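Local atomic coordinates of hypothetical protein (Bacteroides caccae, PDB entry 4M8R), a protein that is of unknown function but carries an N-terminal Ig-like domain followed by a WD40-like domain related to beta-propellers. Residues A[246-251]-A[255-260]; A[197-200]-A[206-209]; A[329-334]-A[355-360]. One frame throughout, in Å; residues are numbered along the deposited sequence.

Contact 1: residues A[246-251]-A[255-260]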
loop_
_atom_site.group_PDB
_atom_site.type_symbol
_atom_site.label_atom_id
_atom_site.label_comp_id
_atom_site.label_asym_id
_atom_site.label_seq_id
_atom_site.Cartn_x
_atom_site.Cartn_y
_atom_site.Cartn_z
ATOM N N PHE A 246 21.419 -29.932 4.082
ATOM C CA PHE A 246 21.623 -30.611 5.359
ATOM C C PHE A 246 21.014 -32.004 5.370
ATOM O O PHE A 246 19.907 -32.212 4.870
ATOM C CB PHE A 246 21.053 -29.773 6.501
ATOM C CG PHE A 246 21.770 -28.472 6.697
ATOM C CD1 PHE A 246 23.021 -28.443 7.309
ATOM C CD2 PHE A 246 21.212 -27.280 6.257
ATOM C CE1 PHE A 246 23.697 -27.247 7.480
ATOM C CE2 PHE A 246 21.879 -26.080 6.430
ATOM C CZ PHE A 246 23.128 -26.065 7.041
ATOM N N GLU A 247 21.760 -32.950 5.940
ATOM C CA GLU A 247 21.263 -34.303 6.174
ATOM C C GLU A 247 20.373 -34.316 7.405
ATOM O O GLU A 247 20.471 -33.438 8.269
ATOM C CB GLU A 247 22.413 -35.295 6.386
ATOM C CG GLU A 247 22.721 -36.192 5.197
ATOM C CD GLU A 247 23.725 -35.581 4.243
ATOM O OE1 GLU A 247 23.340 -34.656 3.499
ATOM O OE2 GLU A 247 24.892 -36.038 4.236
ATOM N N LEU A 248 19.503 -35.320 7.471
ATOM C CA LEU A 248 18.713 -35.579 8.665
ATOM C C LEU A 248 19.632 -36.098 9.768
ATOM O O LEU A 248 20.677 -36.691 9.477
ATOM C CB LEU A 248 17.636 -36.621 8.376
ATOM C CG LEU A 248 16.540 -36.203 7.405
ATOM C CD1 LEU A 248 15.749 -37.416 6.937
ATOM C CD2 LEU A 248 15.628 -35.174 8.055
ATOM N N PRO A 249 19.252 -35.887 11.041
ATOM C CA PRO A 249 20.065 -36.447 12.122
ATOM C C PRO A 249 20.053 -37.977 12.101
ATOM O O PRO A 249 19.130 -38.576 11.540
ATOM C CB PRO A 249 19.390 -35.915 13.398
ATOM C CG PRO A 249 18.431 -34.855 12.956
ATOM C CD PRO A 249 18.056 -35.194 11.548
ATOM N N GLU A 250 21.074 -38.594 12.699
ATOM C CA GLU A 250 21.188 -40.056 12.728
ATOM C C GLU A 250 19.904 -40.714 13.223
ATOM O O GLU A 250 19.300 -40.256 14.194
ATOM C CB GLU A 250 22.348 -40.499 13.614
ATOM C CG GLU A 250 23.700 -40.504 12.922
ATOM C CD GLU A 250 24.757 -41.238 13.729
ATOM O OE1 GLU A 250 24.601 -41.344 14.965
ATOM O OE2 GLU A 250 25.742 -41.712 13.126
ATOM N N GLY A 251 19.487 -41.774 12.532
ATOM C CA GLY A 251 18.295 -42.531 12.899
ATOM C C GLY A 251 17.088 -42.183 12.052
ATOM O O GLY A 251 16.299 -43.060 11.699
ATOM N N GLU A 255 10.391 -40.975 5.407
ATOM C CA GLU A 255 9.014 -41.459 5.619
ATOM C C GLU A 255 8.423 -41.041 6.976
ATOM O O GLU A 255 7.209 -41.117 7.175
ATOM C CB GLU A 255 8.919 -42.987 5.452
ATOM C CG GLU A 255 9.988 -43.794 6.187
ATOM C CD GLU A 255 11.207 -44.111 5.329
ATOM O OE1 GLU A 255 11.443 -43.410 4.319
ATOM O OE2 GLU A 255 11.935 -45.064 5.670
ATOM N N GLN A 256 9.277 -40.594 7.894
ATOM C CA GLN A 256 8.847 -40.146 9.220
ATOM C C GLN A 256 8.273 -38.724 9.253
ATOM O O GLN A 256 7.756 -38.295 10.283
ATOM C CB GLN A 256 10.021 -40.240 10.193
ATOM C CG GLN A 256 10.584 -41.647 10.331
ATOM C CD GLN A 256 11.682 -41.728 11.368
ATOM O OE1 GLN A 256 12.757 -41.175 11.185
ATOM N NE2 GLN A 256 11.412 -42.411 12.466
ATOM N N PHE A 257 8.358 -38.006 8.134
ATOM C CA PHE A 257 7.944 -36.604 8.065
ATOM C C PHE A 257 6.810 -36.398 7.070
ATOM O O PHE A 257 6.534 -37.260 6.233
ATOM C CB PHE A 257 9.122 -35.733 7.617
ATOM C CG PHE A 257 10.336 -35.846 8.492
ATOM C CD1 PHE A 257 11.177 -36.946 8.393
ATOM C CD2 PHE A 257 10.650 -34.848 9.400
ATOM C CE1 PHE A 257 12.301 -37.053 9.192
ATOM C CE2 PHE A 257 11.776 -34.948 10.202
ATOM C CZ PHE A 257 12.603 -36.051 10.096
ATOM N N GLY A 258 6.165 -35.241 7.164
ATOM C CA GLY A 258 5.205 -34.804 6.153
ATOM C C GLY A 258 3.740 -35.096 6.430
ATOM O O GLY A 258 2.882 -34.747 5.621
ATOM N N ASP A 259 3.439 -35.728 7.562
ATOM C CA ASP A 259 2.046 -35.988 7.921
ATOM C C ASP A 259 1.330 -34.692 8.287
ATOM O O ASP A 259 0.126 -34.557 8.068
ATOM C CB ASP A 259 1.964 -37.000 9.062
ATOM C CG ASP A 259 2.394 -38.389 8.631
ATOM O OD1 ASP A 259 1.948 -38.835 7.551
ATOM O OD2 ASP A 259 3.180 -39.028 9.367
ATOM N N TYR A 260 2.082 -33.744 8.841
ATOM C CA TYR A 260 1.559 -32.426 9.163
ATOM C C TYR A 260 2.469 -31.335 8.611
ATOM O O TYR A 260 3.678 -31.517 8.527
ATOM C CB TYR A 260 1.405 -32.268 10.677
ATOM C CG TYR A 260 0.409 -33.234 11.263
ATOM C CD1 TYR A 260 -0.958 -32.971 11.212
ATOM C CD2 TYR A 260 0.831 -34.429 11.848
ATOM C CE1 TYR A 260 -1.877 -33.862 11.737
ATOM C CE2 TYR A 260 -0.082 -35.323 12.377
ATOM C CZ TYR A 260 -1.432 -35.037 12.319
ATOM O OH TYR A 260 -2.335 -35.922 12.847
#

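Contact 2: residues A[197-200]-A[206-209]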
loop_
_atom_site.group_PDB
_atom_site.type_symbol
_atom_site.label_atom_id
_atom_site.label_comp_id
_atom_site.label_asym_id
_atom_site.label_seq_id
_atom_site.Cartn_x
_atom_site.Cartn_y
_atom_site.Cartn_z
ATOM N N LEU A 197 10.158 -33.754 2.275
ATOM C CA LEU A 197 9.927 -34.036 3.689
ATOM C C LEU A 197 8.617 -33.461 4.195
ATOM O O LEU A 197 7.906 -34.117 4.953
ATOM C CB LEU A 197 11.036 -33.432 4.555
ATOM C CG LEU A 197 12.364 -34.155 4.688
ATOM C CD1 LEU A 197 13.199 -33.437 5.741
ATOM C CD2 LEU A 197 12.168 -35.614 5.071
ATOM N N ALA A 198 8.321 -32.219 3.812
ATOM C CA ALA A 198 7.189 -31.492 4.376
ATOM C C ALA A 198 6.915 -30.199 3.638
ATOM O O ALA A 198 7.821 -29.595 3.078
ATOM C CB ALA A 198 7.454 -31.176 5.842
ATOM N N LEU A 199 5.651 -29.789 3.631
ATOM C CA LEU A 199 5.300 -28.429 3.270
ATOM C C LEU A 199 5.462 -27.583 4.519
ATOM O O LEU A 199 5.344 -28.084 5.640
ATOM C CB LEU A 199 3.859 -28.347 2.791
ATOM C CG LEU A 199 3.531 -29.071 1.492
ATOM C CD1 LEU A 199 2.072 -28.827 1.135
ATOM C CD2 LEU A 199 4.442 -28.609 0.365
ATOM N N VAL A 200 5.724 -26.299 4.325
ATOM C CA VAL A 200 5.894 -25.381 5.440
ATOM C C VAL A 200 5.028 -24.149 5.208
ATOM O O VAL A 200 5.162 -23.468 4.189
ATOM C CB VAL A 200 7.362 -24.968 5.611
ATOM C CG1 VAL A 200 7.541 -24.151 6.882
ATOM C CG2 VAL A 200 8.261 -26.200 5.656
ATOM N N ASP A 206 3.394 -17.354 1.150
ATOM C CA ASP A 206 4.084 -18.370 0.350
ATOM C C ASP A 206 3.988 -19.729 1.028
ATOM O O ASP A 206 3.889 -19.807 2.250
ATOM C CB ASP A 206 5.562 -18.006 0.152
ATOM C CG ASP A 206 5.754 -16.705 -0.622
ATOM O OD1 ASP A 206 5.758 -15.622 0.015
ATOM O OD2 ASP A 206 5.915 -16.762 -1.863
ATOM N N ILE A 207 3.993 -20.788 0.225
ATOM C CA ILE A 207 4.115 -22.144 0.732
ATOM C C ILE A 207 5.519 -22.607 0.398
ATOM O O ILE A 207 5.935 -22.560 -0.763
ATOM C CB ILE A 207 3.137 -23.132 0.063
ATOM C CG1 ILE A 207 1.697 -22.617 0.103
ATOM C CG2 ILE A 207 3.240 -24.499 0.728
ATOM C CD1 ILE A 207 1.098 -22.509 1.484
ATOM N N ALA A 208 6.247 -23.051 1.416
ATOM C CA ALA A 208 7.593 -23.569 1.221
ATOM C C ALA A 208 7.570 -25.083 1.285
ATOM O O ALA A 208 6.570 -25.681 1.655
ATOM C CB ALA A 208 8.536 -23.006 2.273
ATOM N N ALA A 209 8.682 -25.703 0.913
ATOM C CA ALA A 209 8.827 -27.143 1.060
ATOM C C ALA A 209 10.285 -27.503 1.304
ATOM O O ALA A 209 11.184 -26.883 0.736
ATOM C CB ALA A 209 8.302 -27.858 -0.173
HETATM O O HOH W 1 5.258 -20.621 4.492
#

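Contact 3: residues A[329-334]-A[355-360]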
loop_
_atom_site.group_PDB
_atom_site.type_symbol
_atom_site.label_atom_id
_atom_site.label_comp_id
_atom_site.label_asym_id
_atom_site.label_seq_id
_atom_site.Cartn_x
_atom_site.Cartn_y
_atom_site.Cartn_z
ATOM N N TYR A 329 3.706 -26.105 19.478
ATOM C CA TYR A 329 3.406 -27.504 19.239
ATOM C C TYR A 329 2.186 -27.924 20.055
ATOM O O TYR A 329 2.092 -27.610 21.245
ATOM C CB TYR A 329 4.590 -28.360 19.678
ATOM C CG TYR A 329 5.768 -28.395 18.726
ATOM C CD1 TYR A 329 5.681 -29.049 17.502
ATOM C CD2 TYR A 329 6.994 -27.830 19.079
ATOM C CE1 TYR A 329 6.764 -29.112 16.641
ATOM C CE2 TYR A 329 8.083 -27.890 18.225
ATOM C CZ TYR A 329 7.963 -28.534 17.008
ATOM O OH TYR A 329 9.044 -28.604 16.155
HETATM N N MSE A 330 1.253 -28.620 19.407
HETATM C CA MSE A 330 0.195 -29.338 20.112
HETATM C C MSE A 330 0.799 -30.662 20.481
HETATM O O MSE A 330 1.246 -31.398 19.605
HETATM C CB MSE A 330 -1.034 -29.551 19.230
HETATM C CG MSE A 330 -2.249 -30.070 20.005
HETATM SE SE MSE A 330 -2.105 -31.979 20.520
HETATM C CE MSE A 330 -1.761 -32.826 18.769
ATOM N N ILE A 331 0.823 -30.982 21.775
ATOM C CA ILE A 331 1.417 -32.228 22.254
ATOM C C ILE A 331 0.352 -33.094 22.922
ATOM O O ILE A 331 -0.309 -32.648 23.860
ATOM C CB ILE A 331 2.570 -31.941 23.239
ATOM C CG1 ILE A 331 3.724 -31.274 22.484
ATOM C CG2 ILE A 331 3.054 -33.225 23.903
ATOM C CD1 ILE A 331 4.730 -30.593 23.380
ATOM N N TYR A 332 0.203 -34.330 22.440
ATOM C CA TYR A 332 -0.839 -35.241 22.919
ATOM C C TYR A 332 -0.262 -36.506 23.545
ATOM O O TYR A 332 0.606 -37.150 22.963
ATOM C CB TYR A 332 -1.778 -35.626 21.770
ATOM C CG TYR A 332 -2.719 -36.769 22.100
ATOM C CD1 TYR A 332 -3.891 -36.544 22.814
ATOM C CD2 TYR A 332 -2.434 -38.071 21.700
ATOM C CE1 TYR A 332 -4.754 -37.582 23.122
ATOM C CE2 TYR A 332 -3.288 -39.117 22.003
ATOM C CZ TYR A 332 -4.446 -38.871 22.715
ATOM O OH TYR A 332 -5.293 -39.915 23.019
ATOM N N TYR A 333 -0.763 -36.854 24.730
ATOM C CA TYR A 333 -0.441 -38.118 25.388
ATOM C C TYR A 333 -1.740 -38.889 25.611
ATOM O O TYR A 333 -2.737 -38.309 26.047
ATOM C CB TYR A 333 0.242 -37.875 26.737
ATOM C CG TYR A 333 1.619 -37.241 26.645
ATOM C CD1 TYR A 333 2.749 -38.015 26.390
ATOM C CD2 TYR A 333 1.792 -35.867 26.828
ATOM C CE1 TYR A 333 4.010 -37.441 26.312
ATOM C CE2 TYR A 333 3.049 -35.285 26.754
ATOM C CZ TYR A 333 4.155 -36.072 26.496
ATOM O OH TYR A 333 5.409 -35.497 26.421
ATOM N N SER A 334 -1.727 -40.191 25.327
ATOM C CA SER A 334 -2.928 -41.020 25.471
ATOM C C SER A 334 -3.263 -41.357 26.929
ATOM O O SER A 334 -4.406 -41.685 27.235
ATOM C CB SER A 334 -2.803 -42.317 24.660
ATOM O OG SER A 334 -2.209 -42.081 23.400
ATOM N N LEU A 355 15.660 -21.984 22.585
ATOM C CA LEU A 355 14.207 -22.075 22.424
ATOM C C LEU A 355 13.644 -23.153 23.340
ATOM O O LEU A 355 14.043 -24.313 23.244
ATOM C CB LEU A 355 13.850 -22.404 20.975
ATOM C CG LEU A 355 14.143 -21.336 19.919
ATOM C CD1 LEU A 355 14.006 -21.929 18.528
ATOM C CD2 LEU A 355 13.227 -20.133 20.091
ATOM N N GLN A 356 12.716 -22.770 24.218
ATOM C CA GLN A 356 12.108 -23.698 25.177
ATOM C C GLN A 356 10.599 -23.755 24.965
ATOM O O GLN A 356 9.975 -22.749 24.633
ATOM C CB GLN A 356 12.420 -23.273 26.617
ATOM N N LEU A 357 10.021 -24.942 25.131
ATOM C CA LEU A 357 8.566 -25.087 25.155
ATOM C C LEU A 357 7.999 -24.452 26.417
ATOM O O LEU A 357 8.464 -24.738 27.520
ATOM C CB LEU A 357 8.154 -26.557 25.125
ATOM C CG LEU A 357 7.846 -27.149 23.756
ATOM C CD1 LEU A 357 7.588 -28.641 23.899
ATOM C CD2 LEU A 357 6.653 -26.458 23.110
ATOM N N GLN A 358 6.994 -23.600 26.249
ATOM C CA GLN A 358 6.346 -22.933 27.377
ATOM C C GLN A 358 5.318 -23.859 28.003
ATOM O O GLN A 358 4.945 -24.873 27.408
ATOM C CB GLN A 358 5.659 -21.647 26.912
ATOM C CG GLN A 358 6.606 -20.613 26.318
ATOM C CD GLN A 358 7.620 -20.098 27.325
ATOM O OE1 GLN A 358 7.253 -19.498 28.333
ATOM N NE2 GLN A 358 8.904 -20.321 27.051
ATOM N N GLU A 359 4.863 -23.517 29.207
ATOM C CA GLU A 359 3.759 -24.243 29.829
ATOM C C GLU A 359 2.512 -24.041 28.974
ATOM O O GLU A 359 2.419 -23.045 28.253
ATOM C CB GLU A 359 3.521 -23.764 31.260
ATOM C CG GLU A 359 4.598 -24.200 32.249
ATOM C CD GLU A 359 4.440 -25.632 32.743
ATOM O OE1 GLU A 359 3.526 -26.348 32.278
ATOM O OE2 GLU A 359 5.237 -26.048 33.611
ATOM N N PRO A 360 1.558 -24.988 29.023
ATOM C CA PRO A 360 0.427 -24.891 28.099
ATOM C C PRO A 360 -0.423 -23.647 28.337
ATOM O O PRO A 360 -0.563 -23.210 29.472
ATOM C CB PRO A 360 -0.398 -26.157 28.390
ATOM C CG PRO A 360 0.429 -27.010 29.288
ATOM C CD PRO A 360 1.418 -26.113 29.960
#

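Contact 1: residues A[246-251]-A[255-260]
Leu248 lays its two methyl groups against the far end of the Phe257 ring, and this apolar meeting is the centre of the contact. Its CD2 does most of the touching, coming within 3.8 Å of Phe257 CZ. The neighbouring ring carbon also takes part: Phe257 CE1 lies 4.1 Å from Leu248 CD1, so both arms of the leucine fork meet the same corner of the ring. The approach is oblique, the two side chains passing alongside one another and pointing opposite ways. In each residue CG sits beside the backbone N and anti to the carbonyl carbon (chi1 -67° in Leu248, -57° in Phe257), a setting that sends both side chains across the gap while the backbones stay far apart: the CA atoms of Leu248 and Phe257 are 10.8 Å from one another.

A second, looser touch lies nearer the turn. Gly251 O and Gln256 OE1 are 4.0 Å apart, two acceptors that merely lie near each other. The amide of Gln256 is engaged elsewhere: OE1 accepts a hydrogen bond from Thr253 N, within the short connection between the segments, and NE2 makes a weak one to Arg276 O. The extended chain beyond CG carries that amide away from its own backbone. No hydrogen bond crosses between the two segments, which meet here through side-chain packing; polar bonds to the surroundings help hold the loop.

Both segments belong to the connection from strand 239-240 to strand 262-264. Leu197 of strand 196-201 packs on both Leu248 and Phe257; Met285 of strand 282-288 touches Phe257, and Phe293 of strand 292-295 touches Leu248, so the loop lies across strands of one eight-stranded sheet, from its middle (196-201) to the edge pair 282-288 and 292-295.

Contact 2: residues A[197-200]-A[206-209]
Leu199 projects over the neighbouring strand and settles into the shallow place left by the small side chain of Ala209, with Ile207 bounding that hollow on its other side. Its CD2 is the bump: it stands 4.0 Å from Ala209 CB and 4.3 Å from Ile207 CG2, with Ala208 O, 3.8 Å from Leu199 CD2, between them. The leucine reaches this position with CG beside its backbone N (chi1 -66°). On the opposite face of the sheet Val200 meets Ala208, their CB atoms 4.0 Å apart; the single methyl of Ala208 leaves room for the branched valine, and Phe264 of strand 262-264 packs on both residues. The CA atoms of Leu199 and Ala209 are 4.4 Å apart, the normal spacing of an antiparallel non-hydrogen-bonded pair.

Val200 and Ala208 form the hydrogen-bonded pair, joined by two backbone bonds. Val200 N gives its hydrogen to Ala208 O at 2.9 Å, the donor lying well above the carbonyl plane. The return bond from Ala208 N to Val200 O is 3.0 Å and lies in the carbonyl plane. A water also donates to Val200 O and, at 2.8 Å, to Asp206 O, bridging the two arms of the hairpin just before strand 208-212 begins. Two donors therefore grip Val200 O, while Asp206 O gains a further one from Ser203 OG.

The surroundings close in from several sides: Asp206 OD2 is hydrogen-bonded by Asn221 ND2, and Phe57 of a second subunit packs on Ala208. The whole is a beta hairpin made by strands 196-201 and 208-212, consistent with the first two strands of a blade in a WD40-like beta-propeller; strand 196-201 also runs parallel to strand 262-264 in the sheet, as would suit a place near the propeller's central axis.

Contact 3: residues A[329-334]-A[355-360]
Tyr329 and Leu357, whose CA atoms are 8.2 Å apart, sit on strands 325-333 and 355-364, which run in the same sense but do not pair, because strand 340-348 lies between them. All three belong to a four-stranded antiparallel sheet with strand 303-310, an up-and-down meander, consistent with a blade of the WD40-like propeller. The contact thus reaches from the second strand to the fourth across one face of the third, and it is made wholly by side chains, with no hydrogen bond across it.

Leu357 is the residue that spans the gap. Its first torsion is pulled off the usual staggered value, to -94°, and its two methyls then serve two different partners. One, CD1, runs into Ile331: the two methyls meet end on, tip to tip. Ile331 extends to meet it, CG1 lying beside its own backbone N and CD1 continuing nearly straight outward (chi2 163°). The other methyl of Leu357 turns to the edge of the Tyr329 ring, where its CD2 stands near the ring plane and 4.3 Å from Tyr329 CD2. Tyr329 and Ile331 are two apart on one strand, so both present to the same face of the sheet, and the two methyls of Leu357 divide between them.

The strand pairings behind this face are ordinary: Tyr329 bonds through its backbone with Arg344 and Ile331 with Ser342, both on strand 340-348. Further out, Pro284 and Leu286 of strand 282-288 pack on Tyr329, and Leu286 also on Leu355, which places the contact facing the neighbouring sheet. The phenol of Tyr329 is held by a hydrogen bond between its OH and Leu273 O. Closest of all the approaches between the segments is that of Ile331 CD1 to Leu357 CD1, at 3.5 Å.

Along the chain the order is contact 2, contact 1, contact 3, each closing before the next opens, and all lie within the WD40-like domain. Contacts 1 and 2 adjoin, their centres 14 Å apart: Phe257 CB lies 3.3 Å from Leu197 O, so the loop of contact 1, which leads into strand 262-264, packs directly on the start of the 196-201 hairpin strand. Contact 3 sits in the next sheet, its centre 20 Å from contact 1 and 22 Å from contact 2, without touching either. In what is probably a propeller, they sample pairing within a blade, what looks like a connection between blades, and packing over a blade's face.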